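Local coordinates for capsid fiber protein (Bacillus phage phi29, PDB 6QYY) that forms the head fibers of the phage capsid, the three-chain assembly here representing the fiber's N-terminal base, which probably attaches it to the prohead, at residues G74-T79 against T93-A98; H32-T37 against T78-G83; A15-Y21 against P39-K45; A7-V13 against I27-H32. The contacts are given in a common frame with arbitrary orientation. Residue numbers count along the deposited sequence, not the author numbering.

Contact 1 of 4, residues G74-T79 against T93-A98; sequences GDNLTT and TVFGYA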
loop_
_atom_site.group_PDB
_atom_site.type_symbol
_atom_site.label_atom_id
_atom_site.label_comp_id
_atom_site.label_asym_id
_atom_site.label_seq_id
_atom_site.Cartn_x
_atom_site.Cartn_y
_atom_site.Cartn_z
ATOM N N GLY A 74 -9.515 -16.529 -5.948
ATOM C CA GLY A 74 -9.051 -15.853 -7.141
ATOM C C GLY A 74 -10.019 -14.853 -7.741
ATOM O O GLY A 74 -9.632 -14.136 -8.675
ATOM N N ASP A 75 -11.258 -14.781 -7.244
ATOM C CA ASP A 75 -12.206 -13.778 -7.724
ATOM C C ASP A 75 -11.684 -12.376 -7.446
ATOM O O ASP A 75 -11.164 -12.097 -6.365
ATOM C CB ASP A 75 -13.565 -13.946 -7.034
ATOM C CG ASP A 75 -14.411 -15.049 -7.652
ATOM O OD1 ASP A 75 -14.018 -15.587 -8.712
ATOM O OD2 ASP A 75 -15.472 -15.380 -7.069
ATOM N N ASN A 76 -11.844 -11.486 -8.419
ATOM C CA ASN A 76 -11.683 -10.068 -8.153
ATOM C C ASN A 76 -12.928 -9.522 -7.470
ATOM O O ASN A 76 -14.051 -9.915 -7.794
ATOM C CB ASN A 76 -11.413 -9.311 -9.445
ATOM C CG ASN A 76 -10.214 -9.846 -10.170
ATOM O OD1 ASN A 76 -9.104 -9.799 -9.642
ATOM N ND2 ASN A 76 -10.419 -10.362 -11.379
ATOM N N LEU A 77 -12.717 -8.601 -6.533
ATOM C CA LEU A 77 -13.747 -8.179 -5.594
ATOM C C LEU A 77 -13.971 -6.677 -5.638
ATOM O O LEU A 77 -13.023 -5.900 -5.806
ATOM C CB LEU A 77 -13.356 -8.573 -4.160
ATOM C CG LEU A 77 -13.169 -10.068 -3.935
ATOM C CD1 LEU A 77 -12.785 -10.340 -2.481
ATOM C CD2 LEU A 77 -14.444 -10.844 -4.289
ATOM N N THR A 78 -15.232 -6.282 -5.434
ATOM C CA THR A 78 -15.662 -4.904 -5.217
ATOM C C THR A 78 -16.661 -4.878 -4.064
ATOM O O THR A 78 -17.017 -5.913 -3.499
ATOM C CB THR A 78 -16.306 -4.312 -6.481
ATOM O OG1 THR A 78 -16.466 -2.892 -6.319
ATOM C CG2 THR A 78 -17.674 -4.944 -6.709
ATOM N N THR A 79 -17.124 -3.680 -3.721
ATOM C CA THR A 79 -18.116 -3.531 -2.666
ATOM C C THR A 79 -19.494 -3.969 -3.156
ATOM O O THR A 79 -19.944 -3.551 -4.227
ATOM C CB THR A 79 -18.165 -2.075 -2.210
ATOM O OG1 THR A 79 -16.852 -1.649 -1.852
ATOM C CG2 THR A 79 -19.084 -1.917 -1.010
ATOM N N THR A 93 -13.644 -0.931 -10.540
ATOM C CA THR A 93 -14.209 -1.043 -9.200
ATOM C C THR A 93 -13.537 -2.110 -8.358
ATOM O O THR A 93 -13.930 -2.304 -7.198
ATOM C CB THR A 93 -15.709 -1.353 -9.254
ATOM O OG1 THR A 93 -15.893 -2.676 -9.775
ATOM C CG2 THR A 93 -16.456 -0.321 -10.116
ATOM N N VAL A 94 -12.545 -2.813 -8.901
ATOM C CA VAL A 94 -11.849 -3.840 -8.138
ATOM C C VAL A 94 -10.949 -3.189 -7.100
ATOM O O VAL A 94 -10.220 -2.234 -7.397
ATOM C CB VAL A 94 -11.038 -4.745 -9.073
ATOM C CG1 VAL A 94 -10.156 -5.669 -8.259
ATOM C CG2 VAL A 94 -11.973 -5.546 -9.961
ATOM N N PHE A 95 -10.988 -3.702 -5.873
ATOM C CA PHE A 95 -10.061 -3.267 -4.842
ATOM C C PHE A 95 -9.253 -4.417 -4.268
ATOM O O PHE A 95 -8.384 -4.177 -3.427
ATOM C CB PHE A 95 -10.791 -2.525 -3.698
ATOM C CG PHE A 95 -11.570 -3.427 -2.762
ATOM C CD1 PHE A 95 -10.986 -3.939 -1.599
ATOM C CD2 PHE A 95 -12.906 -3.721 -3.013
ATOM C CE1 PHE A 95 -11.710 -4.768 -0.733
ATOM C CE2 PHE A 95 -13.634 -4.546 -2.157
ATOM C CZ PHE A 95 -13.033 -5.075 -1.012
ATOM N N GLY A 96 -9.482 -5.645 -4.712
ATOM C CA GLY A 96 -8.726 -6.755 -4.164
ATOM C C GLY A 96 -9.141 -8.044 -4.828
ATOM O O GLY A 96 -10.013 -8.063 -5.701
ATOM N N TYR A 97 -8.493 -9.131 -4.408
ATOM C CA TYR A 97 -8.822 -10.446 -4.925
ATOM C C TYR A 97 -8.857 -11.445 -3.781
ATOM O O TYR A 97 -8.125 -11.315 -2.794
ATOM C CB TYR A 97 -7.829 -10.904 -6.023
ATOM C CG TYR A 97 -6.371 -10.902 -5.628
ATOM C CD1 TYR A 97 -5.803 -11.997 -4.990
ATOM C CD2 TYR A 97 -5.550 -9.813 -5.919
ATOM C CE1 TYR A 97 -4.460 -12.013 -4.638
ATOM C CE2 TYR A 97 -4.203 -9.818 -5.580
ATOM C CZ TYR A 97 -3.666 -10.919 -4.932
ATOM O OH TYR A 97 -2.346 -10.928 -4.578
ATOM N N ALA A 98 -9.723 -12.442 -3.921
ATOM C CA ALA A 98 -9.931 -13.404 -2.851
ATOM C C ALA A 98 -8.839 -14.462 -2.875
ATOM O O ALA A 98 -8.479 -14.967 -3.938
ATOM C CB ALA A 98 -11.302 -14.065 -2.997
#

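Contact 2 of 4, residues H32-T37 against T78-G83; sequences HAAENT and TTGKDG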
loop_
_atom_site.group_PDB
_atom_site.type_symbol
_atom_site.label_atom_id
_atom_site.label_comp_id
_atom_site.label_asym_id
_atom_site.label_seq_id
_atom_site.Cartn_x
_atom_site.Cartn_y
_atom_site.Cartn_z
ATOM N N HIS A 32 -21.000 2.205 5.874
ATOM C CA HIS A 32 -20.694 1.173 4.894
ATOM C C HIS A 32 -20.385 1.799 3.545
ATOM O O HIS A 32 -21.125 2.662 3.062
ATOM C CB HIS A 32 -21.870 0.204 4.766
ATOM C CG HIS A 32 -22.054 -0.652 5.971
ATOM N ND1 HIS A 32 -23.260 -1.234 6.301
ATOM C CD2 HIS A 32 -21.182 -1.012 6.942
ATOM C CE1 HIS A 32 -23.121 -1.919 7.422
ATOM N NE2 HIS A 32 -21.868 -1.804 7.829
ATOM N N ALA A 33 -19.286 1.356 2.936
ATOM C CA ALA A 33 -18.953 1.782 1.586
ATOM C C ALA A 33 -20.096 1.452 0.636
ATOM O O ALA A 33 -20.760 0.420 0.769
ATOM C CB ALA A 33 -17.662 1.105 1.119
ATOM N N ALA A 34 -20.345 2.354 -0.307
ATOM C CA ALA A 34 -21.431 2.164 -1.256
ATOM C C ALA A 34 -21.094 1.061 -2.259
ATOM O O ALA A 34 -19.931 0.823 -2.597
ATOM C CB ALA A 34 -21.735 3.472 -1.996
ATOM N N GLU A 35 -22.135 0.392 -2.742
ATOM C CA GLU A 35 -21.974 -0.682 -3.713
ATOM C C GLU A 35 -21.224 -0.203 -4.958
ATOM O O GLU A 35 -21.435 0.911 -5.440
ATOM C CB GLU A 35 -23.352 -1.220 -4.089
ATOM C CG GLU A 35 -23.323 -2.445 -4.960
ATOM C CD GLU A 35 -24.712 -2.908 -5.336
ATOM O OE1 GLU A 35 -25.679 -2.160 -5.070
ATOM O OE2 GLU A 35 -24.839 -4.021 -5.885
ATOM N N ASN A 36 -20.316 -1.055 -5.451
ATOM C CA ASN A 36 -19.461 -0.819 -6.618
ATOM C C ASN A 36 -18.499 0.364 -6.455
ATOM O O ASN A 36 -18.028 0.917 -7.449
ATOM C CB ASN A 36 -20.300 -0.641 -7.890
ATOM C CG ASN A 36 -21.088 -1.882 -8.228
ATOM O OD1 ASN A 36 -20.523 -2.965 -8.384
ATOM N ND2 ASN A 36 -22.404 -1.742 -8.306
ATOM N N THR A 37 -18.159 0.765 -5.233
ATOM C CA THR A 37 -17.159 1.805 -5.043
ATOM C C THR A 37 -15.911 1.218 -4.395
ATOM O O THR A 37 -15.926 0.110 -3.850
ATOM C CB THR A 37 -17.697 2.960 -4.189
ATOM O OG1 THR A 37 -17.915 2.505 -2.847
ATOM C CG2 THR A 37 -19.003 3.475 -4.756
ATOM N N THR A 78 -15.232 -6.282 -5.434
ATOM C CA THR A 78 -15.662 -4.904 -5.217
ATOM C C THR A 78 -16.661 -4.878 -4.064
ATOM O O THR A 78 -17.017 -5.913 -3.499
ATOM C CB THR A 78 -16.306 -4.312 -6.481
ATOM O OG1 THR A 78 -16.466 -2.892 -6.319
ATOM C CG2 THR A 78 -17.674 -4.944 -6.709
ATOM N N THR A 79 -17.124 -3.680 -3.721
ATOM C CA THR A 79 -18.116 -3.531 -2.666
ATOM C C THR A 79 -19.494 -3.969 -3.156
ATOM O O THR A 79 -19.944 -3.551 -4.227
ATOM C CB THR A 79 -18.165 -2.075 -2.210
ATOM O OG1 THR A 79 -16.852 -1.649 -1.852
ATOM C CG2 THR A 79 -19.084 -1.917 -1.010
ATOM N N GLY A 80 -20.159 -4.820 -2.380
ATOM C CA GLY A 80 -21.543 -5.201 -2.617
ATOM C C GLY A 80 -22.516 -4.422 -1.751
ATOM O O GLY A 80 -22.261 -3.272 -1.371
ATOM N N LYS A 81 -23.654 -5.046 -1.445
ATOM C CA LYS A 81 -24.639 -4.443 -0.548
ATOM C C LYS A 81 -24.144 -4.446 0.901
ATOM O O LYS A 81 -23.456 -5.372 1.340
ATOM C CB LYS A 81 -25.960 -5.204 -0.613
ATOM C CG LYS A 81 -26.478 -5.520 -2.007
ATOM C CD LYS A 81 -26.566 -4.293 -2.883
ATOM C CE LYS A 81 -27.387 -4.573 -4.150
ATOM N NZ LYS A 81 -28.755 -5.073 -3.868
ATOM N N ASP A 82 -24.533 -3.407 1.655
ATOM C CA ASP A 82 -24.252 -3.313 3.096
ATOM C C ASP A 82 -22.764 -3.459 3.412
ATOM O O ASP A 82 -22.392 -3.992 4.467
ATOM C CB ASP A 82 -25.047 -4.356 3.885
ATOM C CG ASP A 82 -26.544 -4.265 3.633
ATOM O OD1 ASP A 82 -26.971 -3.298 2.973
ATOM O OD2 ASP A 82 -27.289 -5.162 4.086
ATOM N N GLY A 83 -21.894 -2.984 2.520
ATOM C CA GLY A 83 -20.467 -3.020 2.808
ATOM C C GLY A 83 -19.824 -4.388 2.744
ATOM O O GLY A 83 -18.716 -4.574 3.266
HETATM O O HOH W 1 -22.671 -1.295 0.344
HETATM O O HOH W 2 -21.121 -4.882 -6.570
#

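Contact 3 of 4, residues A15-Y21 against P39-K45; sequences AYRLLAY and PDYVAVK. With SO4 (sulfate ion), chain G.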
loop_
_atom_site.group_PDB
_atom_site.type_symbol
_atom_site.label_atom_id
_atom_site.label_comp_id
_atom_site.label_asym_id
_atom_site.label_seq_id
_atom_site.Cartn_x
_atom_site.Cartn_y
_atom_site.Cartn_z
ATOM N N ALA A 15 -19.394 -5.197 11.938
ATOM C CA ALA A 15 -18.005 -5.629 11.893
ATOM C C ALA A 15 -17.721 -6.351 10.583
ATOM O O ALA A 15 -18.592 -7.005 10.005
ATOM C CB ALA A 15 -17.689 -6.531 13.090
ATOM N N TYR A 16 -16.486 -6.202 10.101
ATOM C CA TYR A 16 -16.014 -6.867 8.888
ATOM C C TYR A 16 -16.742 -6.377 7.646
ATOM O O TYR A 16 -16.892 -7.126 6.683
ATOM C CB TYR A 16 -16.110 -8.395 9.000
ATOM C CG TYR A 16 -15.560 -8.835 10.331
ATOM C CD1 TYR A 16 -14.250 -8.509 10.680
ATOM C CD2 TYR A 16 -16.362 -9.467 11.284
ATOM C CE1 TYR A 16 -13.722 -8.847 11.914
ATOM C CE2 TYR A 16 -15.831 -9.824 12.544
ATOM C CZ TYR A 16 -14.510 -9.501 12.836
ATOM O OH TYR A 16 -13.951 -9.820 14.049
ATOM N N ARG A 17 -17.171 -5.120 7.652
ATOM C CA ARG A 17 -17.759 -4.502 6.478
ATOM C C ARG A 17 -16.874 -3.367 5.990
ATOM O O ARG A 17 -16.175 -2.709 6.772
ATOM C CB ARG A 17 -19.166 -3.987 6.773
ATOM C CG ARG A 17 -20.096 -5.058 7.323
ATOM C CD ARG A 17 -20.432 -6.093 6.270
ATOM N NE ARG A 17 -21.328 -7.125 6.795
ATOM C CZ ARG A 17 -22.653 -7.044 6.772
ATOM N NH1 ARG A 17 -23.242 -5.976 6.254
ATOM N NH2 ARG A 17 -23.393 -8.030 7.268
ATOM N N LEU A 18 -16.884 -3.168 4.680
ATOM C CA LEU A 18 -16.079 -2.118 4.075
ATOM C C LEU A 18 -16.644 -0.750 4.434
ATOM O O LEU A 18 -17.864 -0.576 4.527
ATOM C CB LEU A 18 -16.059 -2.283 2.551
ATOM C CG LEU A 18 -15.520 -3.647 2.103
ATOM C CD1 LEU A 18 -15.957 -3.933 0.659
ATOM C CD2 LEU A 18 -13.999 -3.718 2.266
ATOM N N LEU A 19 -15.750 0.221 4.628
ATOM C CA LEU A 19 -16.120 1.542 5.121
ATOM C C LEU A 19 -15.761 2.647 4.132
ATOM O O LEU A 19 -14.761 2.567 3.400
ATOM C CB LEU A 19 -15.429 1.863 6.446
ATOM C CG LEU A 19 -15.701 0.980 7.654
ATOM C CD1 LEU A 19 -14.780 1.414 8.809
ATOM C CD2 LEU A 19 -17.180 1.061 8.038
ATOM N N ALA A 20 -16.599 3.678 4.141
ATOM C CA ALA A 20 -16.355 4.952 3.479
ATOM C C ALA A 20 -16.188 6.040 4.535
ATOM O O ALA A 20 -16.981 6.129 5.480
ATOM C CB ALA A 20 -17.514 5.314 2.540
ATOM N N TYR A 21 -15.178 6.883 4.362
ATOM C CA TYR A 21 -15.023 8.042 5.222
ATOM C C TYR A 21 -15.727 9.231 4.583
ATOM O O TYR A 21 -15.656 9.424 3.367
ATOM C CB TYR A 21 -13.549 8.363 5.433
ATOM C CG TYR A 21 -12.770 7.293 6.138
ATOM C CD1 TYR A 21 -13.408 6.314 6.893
ATOM C CD2 TYR A 21 -11.380 7.251 6.039
ATOM C CE1 TYR A 21 -12.663 5.328 7.567
ATOM C CE2 TYR A 21 -10.645 6.289 6.708
ATOM C CZ TYR A 21 -11.280 5.331 7.458
ATOM O OH TYR A 21 -10.524 4.385 8.112
ATOM N N PRO A 39 -13.593 1.077 -1.373
ATOM C CA PRO A 39 -13.706 1.446 0.037
ATOM C C PRO A 39 -12.502 2.249 0.495
ATOM O O PRO A 39 -11.419 2.205 -0.096
ATOM C CB PRO A 39 -13.762 0.092 0.755
ATOM C CG PRO A 39 -12.990 -0.820 -0.136
ATOM C CD PRO A 39 -13.327 -0.361 -1.549
ATOM N N ASP A 40 -12.713 3.001 1.571
ATOM C CA ASP A 40 -11.623 3.716 2.226
ATOM C C ASP A 40 -10.911 2.844 3.256
ATOM O O ASP A 40 -9.681 2.904 3.377
ATOM C CB ASP A 40 -12.150 4.989 2.890
ATOM C CG ASP A 40 -12.698 5.986 1.883
ATOM O OD1 ASP A 40 -12.073 6.159 0.802
ATOM O OD2 ASP A 40 -13.755 6.602 2.159
ATOM N N TYR A 41 -11.657 2.032 3.997
ATOM C CA TYR A 41 -11.057 1.126 4.968
ATOM C C TYR A 41 -12.074 0.023 5.262
ATOM O O TYR A 41 -12.992 -0.206 4.468
ATOM C CB TYR A 41 -10.582 1.889 6.223
ATOM C CG TYR A 41 -9.481 1.111 6.959
ATOM C CD1 TYR A 41 -8.294 0.776 6.305
ATOM C CD2 TYR A 41 -9.653 0.677 8.269
ATOM C CE1 TYR A 41 -7.298 0.031 6.951
ATOM C CE2 TYR A 41 -8.664 -0.068 8.924
ATOM C CZ TYR A 41 -7.492 -0.389 8.256
ATOM O OH TYR A 41 -6.506 -1.123 8.897
ATOM N N VAL A 42 -11.900 -0.670 6.389
ATOM C CA VAL A 42 -12.722 -1.811 6.770
ATOM C C VAL A 42 -12.960 -1.759 8.277
ATOM O O VAL A 42 -12.098 -1.330 9.050
ATOM C CB VAL A 42 -12.070 -3.149 6.348
ATOM C CG1 VAL A 42 -10.704 -3.327 7.030
ATOM C CG2 VAL A 42 -12.991 -4.332 6.638
ATOM N N ALA A 43 -14.149 -2.175 8.702
ATOM C CA ALA A 43 -14.486 -2.146 10.119
ATOM C C ALA A 43 -14.073 -3.460 10.759
ATOM O O ALA A 43 -14.156 -4.526 10.148
ATOM C CB ALA A 43 -15.990 -1.907 10.350
ATOM N N VAL A 44 -13.604 -3.388 11.996
ATOM C CA VAL A 44 -13.398 -4.604 12.772
ATOM C C VAL A 44 -14.288 -4.660 13.993
ATOM O O VAL A 44 -14.153 -5.584 14.805
ATOM C CB VAL A 44 -11.925 -4.796 13.171
ATOM C CG1 VAL A 44 -11.063 -4.863 11.920
ATOM C CG2 VAL A 44 -11.490 -3.670 14.099
ATOM N N LYS A 45 -15.170 -3.687 14.165
ATOM C CA LYS A 45 -16.162 -3.736 15.230
ATOM C C LYS A 45 -17.464 -3.138 14.729
ATOM O O LYS A 45 -17.529 -2.501 13.677
ATOM C CB LYS A 45 -15.683 -3.023 16.498
ATOM C CG LYS A 45 -15.234 -1.589 16.328
ATOM C CD LYS A 45 -14.443 -1.155 17.583
ATOM C CE LYS A 45 -13.757 0.193 17.403
ATOM N NZ LYS A 45 -12.582 0.386 18.312
HETATM S S SO4 G . -13.887 0.196 13.264
HETATM O O1 SO4 G . -13.178 0.581 12.022
HETATM O O2 SO4 G . -13.082 0.650 14.419
HETATM O O3 SO4 G . -15.222 0.842 13.312
HETATM O O4 SO4 G . -14.041 -1.277 13.297
#

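Contact 4 of 4, residues A7-V13 against I27-H32; sequences ARAKSNV and IIEISH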
loop_
_atom_site.group_PDB
_atom_site.type_symbol
_atom_site.label_atom_id
_atom_site.label_comp_id
_atom_site.label_asym_id
_atom_site.label_seq_id
_atom_site.Cartn_x
_atom_site.Cartn_y
_atom_site.Cartn_z
ATOM N N ALA A 7 -14.006 8.774 15.024
ATOM C CA ALA A 7 -15.002 9.013 13.999
ATOM C C ALA A 7 -16.374 8.845 14.629
ATOM O O ALA A 7 -16.513 8.299 15.724
ATOM C CB ALA A 7 -14.821 8.050 12.822
ATOM N N ARG A 8 -17.389 9.320 13.926
ATOM C CA ARG A 8 -18.774 9.110 14.324
ATOM C C ARG A 8 -19.443 8.279 13.242
ATOM O O ARG A 8 -19.255 8.535 12.054
ATOM C CB ARG A 8 -19.512 10.447 14.521
ATOM C CG ARG A 8 -20.924 10.286 15.052
ATOM C CD ARG A 8 -21.574 11.629 15.398
ATOM N NE ARG A 8 -20.755 12.488 16.261
ATOM C CZ ARG A 8 -20.751 12.449 17.592
ATOM N NH1 ARG A 8 -21.507 11.573 18.243
ATOM N NH2 ARG A 8 -19.984 13.283 18.279
ATOM N N ALA A 9 -20.205 7.268 13.647
ATOM C CA ALA A 9 -20.940 6.460 12.684
ATOM C C ALA A 9 -22.141 7.250 12.187
ATOM O O ALA A 9 -23.003 7.640 12.979
ATOM C CB ALA A 9 -21.387 5.148 13.324
ATOM N N LYS A 10 -22.210 7.484 10.882
ATOM C CA LYS A 10 -23.363 8.194 10.344
ATOM C C LYS A 10 -24.537 7.270 10.054
ATOM O O LYS A 10 -25.664 7.748 9.891
ATOM C CB LYS A 10 -22.951 8.988 9.097
ATOM C CG LYS A 10 -23.208 8.349 7.761
ATOM C CD LYS A 10 -23.113 9.436 6.689
ATOM C CE LYS A 10 -23.485 8.927 5.306
ATOM N NZ LYS A 10 -23.672 10.042 4.325
ATOM N N SER A 11 -24.299 5.966 10.020
ATOM C CA SER A 11 -25.337 4.954 9.977
ATOM C C SER A 11 -24.752 3.726 10.652
ATOM O O SER A 11 -23.555 3.680 10.944
ATOM C CB SER A 11 -25.777 4.664 8.545
ATOM O OG SER A 11 -24.642 4.489 7.720
ATOM N N ASN A 12 -25.593 2.731 10.915
ATOM C CA ASN A 12 -25.094 1.565 11.630
ATOM C C ASN A 12 -23.976 0.892 10.839
ATOM O O ASN A 12 -24.060 0.749 9.617
ATOM C CB ASN A 12 -26.231 0.581 11.903
ATOM C CG ASN A 12 -27.242 1.123 12.904
ATOM O OD1 ASN A 12 -26.876 1.590 13.988
ATOM N ND2 ASN A 12 -28.516 1.047 12.551
ATOM N N VAL A 13 -22.911 0.507 11.539
ATOM C CA VAL A 13 -21.756 -0.138 10.925
ATOM C C VAL A 13 -21.584 -1.509 11.564
ATOM O O VAL A 13 -21.532 -1.632 12.797
ATOM C CB VAL A 13 -20.478 0.708 11.075
ATOM C CG1 VAL A 13 -19.233 -0.110 10.726
ATOM C CG2 VAL A 13 -20.558 1.965 10.206
ATOM N N ILE A 27 -16.014 16.424 12.404
ATOM C CA ILE A 27 -15.604 15.048 12.655
ATOM C C ILE A 27 -15.769 14.260 11.368
ATOM O O ILE A 27 -16.612 14.588 10.524
ATOM C CB ILE A 27 -16.421 14.428 13.817
ATOM C CG1 ILE A 27 -15.701 13.207 14.381
ATOM C CG2 ILE A 27 -17.869 14.096 13.375
ATOM C CD1 ILE A 27 -16.222 12.783 15.725
ATOM N N ILE A 28 -14.930 13.233 11.203
ATOM C CA ILE A 28 -15.085 12.279 10.113
ATOM C C ILE A 28 -16.215 11.343 10.470
ATOM O O ILE A 28 -16.312 10.877 11.609
ATOM C CB ILE A 28 -13.787 11.486 9.864
ATOM C CG1 ILE A 28 -12.741 12.354 9.194
ATOM C CG2 ILE A 28 -14.050 10.289 8.952
ATOM C CD1 ILE A 28 -13.141 12.868 7.797
ATOM N N GLU A 29 -17.088 11.077 9.510
ATOM C CA GLU A 29 -18.127 10.083 9.703
ATOM C C GLU A 29 -17.779 8.826 8.916
ATOM O O GLU A 29 -17.128 8.891 7.871
ATOM C CB GLU A 29 -19.501 10.648 9.315
ATOM C CG GLU A 29 -19.886 11.827 10.206
ATOM C CD GLU A 29 -21.328 12.283 10.043
ATOM O OE1 GLU A 29 -21.911 12.794 11.029
ATOM O OE2 GLU A 29 -21.874 12.146 8.927
ATOM N N ILE A 30 -18.147 7.675 9.465
ATOM C CA ILE A 30 -17.973 6.409 8.772
ATOM C C ILE A 30 -19.345 5.815 8.487
ATOM O O ILE A 30 -20.330 6.073 9.191
ATOM C CB ILE A 30 -17.112 5.412 9.575
ATOM C CG1 ILE A 30 -17.745 5.137 10.933
ATOM C CG2 ILE A 30 -15.660 5.911 9.726
ATOM C CD1 ILE A 30 -17.090 3.954 11.675
ATOM N N SER A 31 -19.396 5.007 7.441
ATOM C CA SER A 31 -20.589 4.257 7.075
ATOM C C SER A 31 -20.116 3.163 6.135
ATOM O O SER A 31 -18.976 3.182 5.665
ATOM C CB SER A 31 -21.657 5.148 6.423
ATOM O OG SER A 31 -21.128 5.857 5.321
ATOM N N HIS A 32 -21.000 2.205 5.874
ATOM C CA HIS A 32 -20.694 1.173 4.894
ATOM C C HIS A 32 -20.385 1.799 3.545
ATOM O O HIS A 32 -21.125 2.662 3.062
ATOM C CB HIS A 32 -21.870 0.204 4.766
ATOM C CG HIS A 32 -22.054 -0.652 5.971
ATOM N ND1 HIS A 32 -23.260 -1.234 6.301
ATOM C CD2 HIS A 32 -21.182 -1.012 6.942
ATOM C CE1 HIS A 32 -23.121 -1.919 7.422
ATOM N NE2 HIS A 32 -21.868 -1.804 7.829
HETATM O O HOH W 3 -23.378 2.275 7.468
#

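Contact 1 of 4, residues G74-T79 against T93-A98
Strands 76-79 and 96-98 are antiparallel neighbours in a five-stranded antiparallel sheet, yet they are strongly twisted: their N-to-C directions make 119°, with axes 4.5 Å apart at closest approach. N76 and Y97 form a non-hydrogen-bonded pair, CA to CA 4.3 Å. Backbone bonds lie to both sides of it: G74 N to A98 O (2.7 Å) and A98 N to D75 O (2.9 Å) on the G74-D75 side, L77 N to G96 O (2.9 Å) and F95 N to L77 O (3.0 Å) on the L77 side. At G74 (phi 95°, psi -8°) a CB would be jammed against the preceding carbonyl. L77 loses 89 Å² to the other segment, its CD1 lying 4.0 Å from A98 CB. The N76 amide is engaged elsewhere, with OD1 accepting from L117 N, and Y97 packs on Y21 of the second subunit. The F95 ring turns its edge to the T78-T79 peptide, CE2 being 3.6 Å from T78 C. T78 OG1 donates to T93 O at 2.7 Å.

Contact 2 of 4, residues H32-T37 against T78-G83
Two direct hydrogen bonds centre on T79. N36 N donates to T79 O at 2.8 Å and 176°, while T79 OG1 donates to T37 O, also at 2.8 Å. The first uses the backbone of a type II beta turn from A34 to T37, closed by T37 N to A34 O (3.2 Å) and reinforced by T37 OG1 to A34 O (2.6 Å).

Two waters extend the polar network. Water 1 donates to A33 O and to G80 O, each at 2.6 Å, and accepts from G83 N at 2.9 Å, bridging the backbones where they separate. Water 2 donates to N36 OD1 (2.7 Å) and T79 O (2.9 Å), so T79 O receives both a peptide and a water proton.

T79 buries 83 Å², its CG2 lying 3.4 Å from A33 O and 4.0 Å from A33 CB. E35 buries 72 Å² along G80 and K81, but E35 OE1 to K81 NZ is 4.4 Å, beyond a salt bridge. D82 O lies over one face of the H32 ring, whose NE2 is bonded to M14 N. At G83, with phi 73°, an ideal CB would come within a tight 3.1 Å of H32 CG. The arrangement is a beta turn docked by one backbone bond, the T79 hydroxyl and water bridges against the end of strand 76-79, joining the connection between strands 28-32 and 41-42 to the antiparallel sheet of strand 76-79.

Contact 3 of 4, residues A15-Y21 against P39-K45
L19, D40 and A43 bury the most area here, 85, 71 and 67 Å², and together they trace the antiparallel pairing of strands 18-23 and 41-42. L19 pairs with Y41 in hydrogen-bonded register: L19 N donates to Y41 O at 2.8 Å, and L19 O accepts from both Y41 N (3.2 Å) and D40 N (2.8 Å). Two residues thus face one, a classic beta bulge. The L19 side chain runs along the partner strand, CD1 approaching A43 CB to 3.9 Å.

D40 adds a side-chain bond beyond the bulge: its OD2 accepts from Y21 N at 2.6 Å and 164°, taking the place of a backbone acceptor. Its CB sits 4.1 Å from the Y21 ring centroid, 18° off the normal, a CH-pi contact over the face. Y21 also packs on Y97 of the third subunit.

A43 bonds across with both backbone atoms, A43 N to R17 O (2.8 Å) and Y16 N to A43 O (2.9 Å, bent at 137°). Just beyond, V44 N and K45 N both donate to sulfate O4, at 2.5 and 2.8 Å; the ion probably comes from the crystallisation liquor. On the L18-V42 face, L18 CB meets P39 CB at 3.8 Å. The chemistry implies an edge pairing held chiefly by main-chain bonds, in which the carboxylate of D40 continues the bonding past the bulge.

Contact 4 of 4, residues A7-V13 against I27-H32
Every cross-strand hydrogen bond between these parallel segments is made by main-chain atoms. R8 N donates to I28 O (3.0 Å, 165°), I30 N to R8 O (2.9 Å, 155°) and K10 N to I30 O (2.9 Å, 163°), so R8 and I30 each use both N and O. Where the backbones part, water 3 continues the link: it accepts from H32 N at 2.9 Å, donates to N12 O at 2.7 Å and bonds S11 OG at 2.6 Å.

Polar side chains find partners beyond the segments: R8 NH1 bonds G50 O, N12 OD1 accepts from K49 N, and H32 NE2 pairs with M14 N. N12 O also lies over one face of the H32 ring. E29 OE2 approaches the aliphatic K10 CB at 3.3 Å.

On the face carrying A7, A9 and I30, the contact is apolar. I30 buries 87 Å², with CG2 at 3.9 Å from A7 CB and CD1 at 4.3 Å from V13 CG2. Strands 7-9 and 28-32 diverge by 41°, their axes 4.5 Å apart at closest. This is the parallel pair of the mixed sheet: strand 28-32 lies between 3-9 and 18-23, and strand 3-9 continues antiparallel to 52-57.

In the fold
Contacts 3 and 4 share the mixed sheet, their centres about 10 Å apart, and A20 N probably hydrogen-bonds S31 O (2.9 Å). Contact 1 belongs to the antiparallel sheet; its centre is about 23 Å from that of contact 4, across the chain's centre. Contact 2 joins the two sheets, sharing H32 with contact 4 and T78 and T79 with contact 1. It also meets contact 3 through probable hydrogen bonds, G83 O to L18 N (2.7 Å) and R17 NH1 to D82 O (2.8 Å). L18 CD1 reaches F95 CZ at 3.6 Å, linking contacts 3 and 1. The sulfate bound in contact 3 lies about 4 Å from the I30 side chain of contact 4.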